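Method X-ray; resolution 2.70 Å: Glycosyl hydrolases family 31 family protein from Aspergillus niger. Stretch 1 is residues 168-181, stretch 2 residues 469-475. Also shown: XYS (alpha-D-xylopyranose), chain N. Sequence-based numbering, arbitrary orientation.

Stretch 1, residues 168-181: DMVNFNSYIPTPVF
Stretch 2 (469-475) SRSGYIG

Segments nearly three hundred residues apart in a chain can pack tightly without exchanging one direct hydrogen bond, relying on apolar side chains for contact and on water for polar continuity. The family 31 glycosyl hydrolase of Aspergillus niger illustrates the principle: residues 168-181 and 469-475 bury 542 Å² between them, both sides summed.

Stretch 1 is a loop leading into a strand at Ile176. A type II turn from Phe172 to Tyr175 reverses it, closed by Tyr175 N to Phe172 O at 2.9 Å; Asn173 (phi/psi -51/120) and Ser174 (76/9) occupy its central positions. Tyr175, chi1 t, points away from stretch 2, and its OH donates to Asp168 O at 3.0 Å. Stretch 2 has no regular secondary structure, yet both run the same way in register, with CA of Ile176 5.8 Å from CA of Ser471 and CA of Thr178 5.6 Å from CA of Tyr473. Gly472 is almost fully extended (177/-160).

Ile176, m and t, points toward stretch 2 and spreads over its backbone: CD1 lies 3.3 Å from Arg470 O, and CG2 is 3.3 Å from Gly472 O. Further along, Thr178, chi1 m, sets CG2 3.6 Å from Ile474 CG1, while Val180, chi1 t, brings CG2 to 4.0 Å from the same CG1. In Ile474, chi1 m places CG1 against Thr178 and Val180, although the CA-to-CB bond points sideways; chi2 t then sets CD1 4.1 Å from Pro179 CG. Tyr473 also starts sideways; chi1 of -157° and chi2 of 53° carry its ring inward, where CE1 meets Pro179 CD at 3.6 Å and Pro177 O approaches the ring edge, 3.5 Å from CE1. The rigid ring of Pro179 thus offers an apolar surface to Tyr473.

Polar groups are joined through water. Water 1 accepts from Asn171 ND2 and donates to Gly472 O, both at 2.7 Å; Asn171, chi1 m, points toward stretch 2. Water 3 accepts from Ser471 OG at 2.5 Å and donates to Tyr175 O at 2.9 Å. Water 2 accepts from Ser174 N at 3.2 Å and from Arg470 NE at 2.8 Å.

Arg470 leaves its backbone sideways with chi1 at -149°, between wells, followed by t and p. Its end approaches Asn173, whose ND2 lies over one guanidinium face, 3.1 Å from Arg470 NH1; these are two donors, so the proximity is packing rather than a hydrogen bond. At the guanidinium edge, Arg470 NH1 donates to O2 of the xylopyranose at 3.2 Å, coupling this buried junction to bound sugar.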

# COMPACT_ATOMS: atom_id res chain seq x y z
N ASP A 168 -4.97 -14.96 16.54
CA ASP A 168 -5.11 -14.36 15.22
C ASP A 168 -6.49 -14.64 14.65
O ASP A 168 -7.01 -15.75 14.77
CB ASP A 168 -4.03 -14.89 14.28
CG ASP A 168 -2.64 -14.81 14.87
OD1 ASP A 168 -2.26 -13.72 15.34
OD2 ASP A 168 -1.94 -15.84 14.88
N MET A 169 -7.10 -13.63 14.04
CA MET A 169 -8.44 -13.77 13.47
C MET A 169 -8.34 -14.10 11.98
O MET A 169 -8.71 -13.32 11.10
CB MET A 169 -9.25 -12.51 13.71
CG MET A 169 -9.70 -12.35 15.15
SD MET A 169 -11.00 -11.12 15.32
CE MET A 169 -10.04 -9.65 15.64
N VAL A 170 -7.83 -15.30 11.71
CA VAL A 170 -7.75 -15.86 10.37
C VAL A 170 -8.17 -17.32 10.45
O VAL A 170 -7.62 -18.08 11.24
CB VAL A 170 -6.34 -15.71 9.75
CG1 VAL A 170 -5.27 -16.12 10.73
CG2 VAL A 170 -6.24 -16.51 8.46
N ASN A 171 -9.16 -17.70 9.64
CA ASN A 171 -9.77 -19.01 9.76
C ASN A 171 -8.97 -20.07 9.02
O ASN A 171 -8.45 -19.83 7.93
CB ASN A 171 -11.20 -18.97 9.22
CG ASN A 171 -12.12 -18.09 10.04
OD1 ASN A 171 -11.73 -17.60 11.10
ND2 ASN A 171 -13.33 -17.87 9.54
N PHE A 172 -8.88 -21.25 9.62
CA PHE A 172 -8.39 -22.45 8.95
C PHE A 172 -8.91 -23.67 9.71
O PHE A 172 -9.61 -23.54 10.72
CB PHE A 172 -6.87 -22.45 8.81
CG PHE A 172 -6.12 -22.30 10.11
CD1 PHE A 172 -5.87 -23.39 10.92
CD2 PHE A 172 -5.64 -21.06 10.49
CE1 PHE A 172 -5.17 -23.25 12.10
CE2 PHE A 172 -4.94 -20.91 11.68
CZ PHE A 172 -4.71 -22.00 12.48
N ASN A 173 -8.58 -24.85 9.19
CA ASN A 173 -9.11 -26.12 9.70
C ASN A 173 -8.94 -26.23 11.21
O ASN A 173 -7.81 -26.18 11.73
CB ASN A 173 -8.41 -27.28 9.00
CG ASN A 173 -9.18 -28.58 9.10
OD1 ASN A 173 -9.84 -28.85 10.10
ND2 ASN A 173 -9.10 -29.40 8.05
N SER A 174 -10.07 -26.37 11.92
CA SER A 174 -10.19 -26.57 13.37
C SER A 174 -9.96 -25.30 14.17
O SER A 174 -9.89 -25.36 15.40
CB SER A 174 -9.24 -27.65 13.89
OG SER A 174 -7.93 -27.12 14.08
N TYR A 175 -9.86 -24.14 13.52
CA TYR A 175 -9.50 -22.88 14.18
C TYR A 175 -10.51 -21.82 13.75
O TYR A 175 -10.43 -21.29 12.64
CB TYR A 175 -8.07 -22.48 13.82
CG TYR A 175 -7.53 -21.28 14.55
CD1 TYR A 175 -7.08 -21.37 15.86
CD2 TYR A 175 -7.43 -20.05 13.91
CE1 TYR A 175 -6.57 -20.27 16.52
CE2 TYR A 175 -6.92 -18.94 14.57
CZ TYR A 175 -6.49 -19.06 15.87
OH TYR A 175 -5.98 -17.96 16.53
N ILE A 176 -11.46 -21.51 14.63
CA ILE A 176 -12.50 -20.52 14.34
C ILE A 176 -12.39 -19.37 15.33
O ILE A 176 -13.17 -19.31 16.29
CB ILE A 176 -13.90 -21.15 14.39
CG1 ILE A 176 -13.91 -22.51 13.69
CG2 ILE A 176 -14.92 -20.22 13.76
CD1 ILE A 176 -15.13 -23.34 14.01
N PRO A 177 -11.46 -18.43 15.13
CA PRO A 177 -11.33 -17.31 16.07
C PRO A 177 -12.54 -16.39 15.98
O PRO A 177 -12.89 -15.90 14.91
CB PRO A 177 -10.05 -16.61 15.61
CG PRO A 177 -9.93 -16.96 14.17
CD PRO A 177 -10.49 -18.35 14.03
N THR A 178 -13.18 -16.16 17.13
CA THR A 178 -14.36 -15.32 17.20
C THR A 178 -14.25 -14.39 18.40
O THR A 178 -14.20 -14.86 19.54
CB THR A 178 -15.63 -16.17 17.29
OG1 THR A 178 -15.70 -17.05 16.17
CG2 THR A 178 -16.87 -15.29 17.31
N PRO A 179 -14.23 -13.07 18.19
CA PRO A 179 -13.99 -12.13 19.31
C PRO A 179 -15.23 -11.92 20.17
O PRO A 179 -15.79 -10.82 20.25
CB PRO A 179 -13.55 -10.86 18.57
CG PRO A 179 -14.31 -10.91 17.28
CD PRO A 179 -14.40 -12.37 16.91
N VAL A 180 -15.66 -12.98 20.84
CA VAL A 180 -16.72 -12.94 21.84
C VAL A 180 -16.20 -13.69 23.05
O VAL A 180 -15.98 -14.90 22.99
CB VAL A 180 -18.04 -13.56 21.33
CG1 VAL A 180 -19.04 -13.66 22.47
CG2 VAL A 180 -18.60 -12.75 20.18
N PHE A 181 -16.00 -12.97 24.16
CA PHE A 181 -15.42 -13.60 25.34
C PHE A 181 -16.12 -13.10 26.60
O PHE A 181 -16.69 -12.01 26.63
CB PHE A 181 -13.91 -13.33 25.44
CG PHE A 181 -13.55 -11.92 25.82
CD1 PHE A 181 -13.35 -11.57 27.15
CD2 PHE A 181 -13.38 -10.95 24.85
CE1 PHE A 181 -13.01 -10.28 27.50
CE2 PHE A 181 -13.04 -9.65 25.20
CZ PHE A 181 -12.85 -9.32 26.53
N SER A 469 -21.31 -27.63 9.66
CA SER A 469 -20.31 -26.64 9.27
C SER A 469 -19.06 -26.79 10.11
O SER A 469 -19.12 -27.20 11.28
CB SER A 469 -20.87 -25.22 9.40
OG SER A 469 -19.83 -24.25 9.32
N ARG A 470 -17.92 -26.44 9.52
CA ARG A 470 -16.63 -26.50 10.20
C ARG A 470 -16.13 -25.13 10.64
O ARG A 470 -15.04 -25.03 11.22
CB ARG A 470 -15.58 -27.15 9.29
CG ARG A 470 -14.50 -27.92 10.02
CD ARG A 470 -13.53 -28.55 9.04
NE ARG A 470 -12.80 -27.54 8.27
CZ ARG A 470 -12.05 -27.82 7.21
NH1 ARG A 470 -11.93 -29.07 6.79
NH2 ARG A 470 -11.42 -26.85 6.57
N SER A 471 -16.90 -24.07 10.39
CA SER A 471 -16.48 -22.72 10.74
C SER A 471 -17.72 -21.86 10.95
O SER A 471 -18.85 -22.30 10.73
CB SER A 471 -15.57 -22.13 9.66
OG SER A 471 -14.95 -20.94 10.10
N GLY A 472 -17.48 -20.63 11.38
CA GLY A 472 -18.58 -19.72 11.66
C GLY A 472 -18.03 -18.43 12.21
O GLY A 472 -16.85 -18.12 12.04
N TYR A 473 -18.89 -17.67 12.89
CA TYR A 473 -18.44 -16.41 13.46
C TYR A 473 -19.45 -15.96 14.52
O TYR A 473 -20.17 -16.78 15.09
CB TYR A 473 -18.23 -15.36 12.35
CG TYR A 473 -17.27 -14.26 12.74
CD1 TYR A 473 -16.01 -14.56 13.23
CD2 TYR A 473 -17.63 -12.92 12.62
CE1 TYR A 473 -15.13 -13.56 13.60
CE2 TYR A 473 -16.76 -11.91 12.98
CZ TYR A 473 -15.51 -12.24 13.47
OH TYR A 473 -14.63 -11.24 13.83
N ILE A 474 -19.48 -14.65 14.77
CA ILE A 474 -20.35 -14.09 15.80
C ILE A 474 -21.80 -14.40 15.48
O ILE A 474 -22.28 -14.11 14.37
CB ILE A 474 -20.10 -12.58 15.94
CG1 ILE A 474 -18.63 -12.30 16.25
CG2 ILE A 474 -21.00 -11.99 17.00
CD1 ILE A 474 -18.26 -10.84 16.18
N GLY A 475 -22.51 -14.98 16.44
CA GLY A 475 -23.92 -15.25 16.26
C GLY A 475 -24.25 -16.41 15.35
O GLY A 475 -25.38 -16.51 14.88
C1 XYS N . -12.29 -32.45 5.26
C2 XYS N . -13.27 -32.66 6.39
C3 XYS N . -13.49 -34.14 6.59
C4 XYS N . -13.90 -34.78 5.28
C5 XYS N . -12.89 -34.40 4.21
O1 XYS N . -11.08 -33.09 5.57
O2 XYS N . -12.76 -32.09 7.57
O3 XYS N . -14.51 -34.35 7.55
O4 XYS N . -13.92 -36.18 5.42
O5 XYS N . -12.83 -33.00 4.08
O HOH W 1 -15.23 -16.38 10.70
O HOH W 2 -12.40 -25.33 10.02
O HOH W 3 -12.58 -21.51 10.75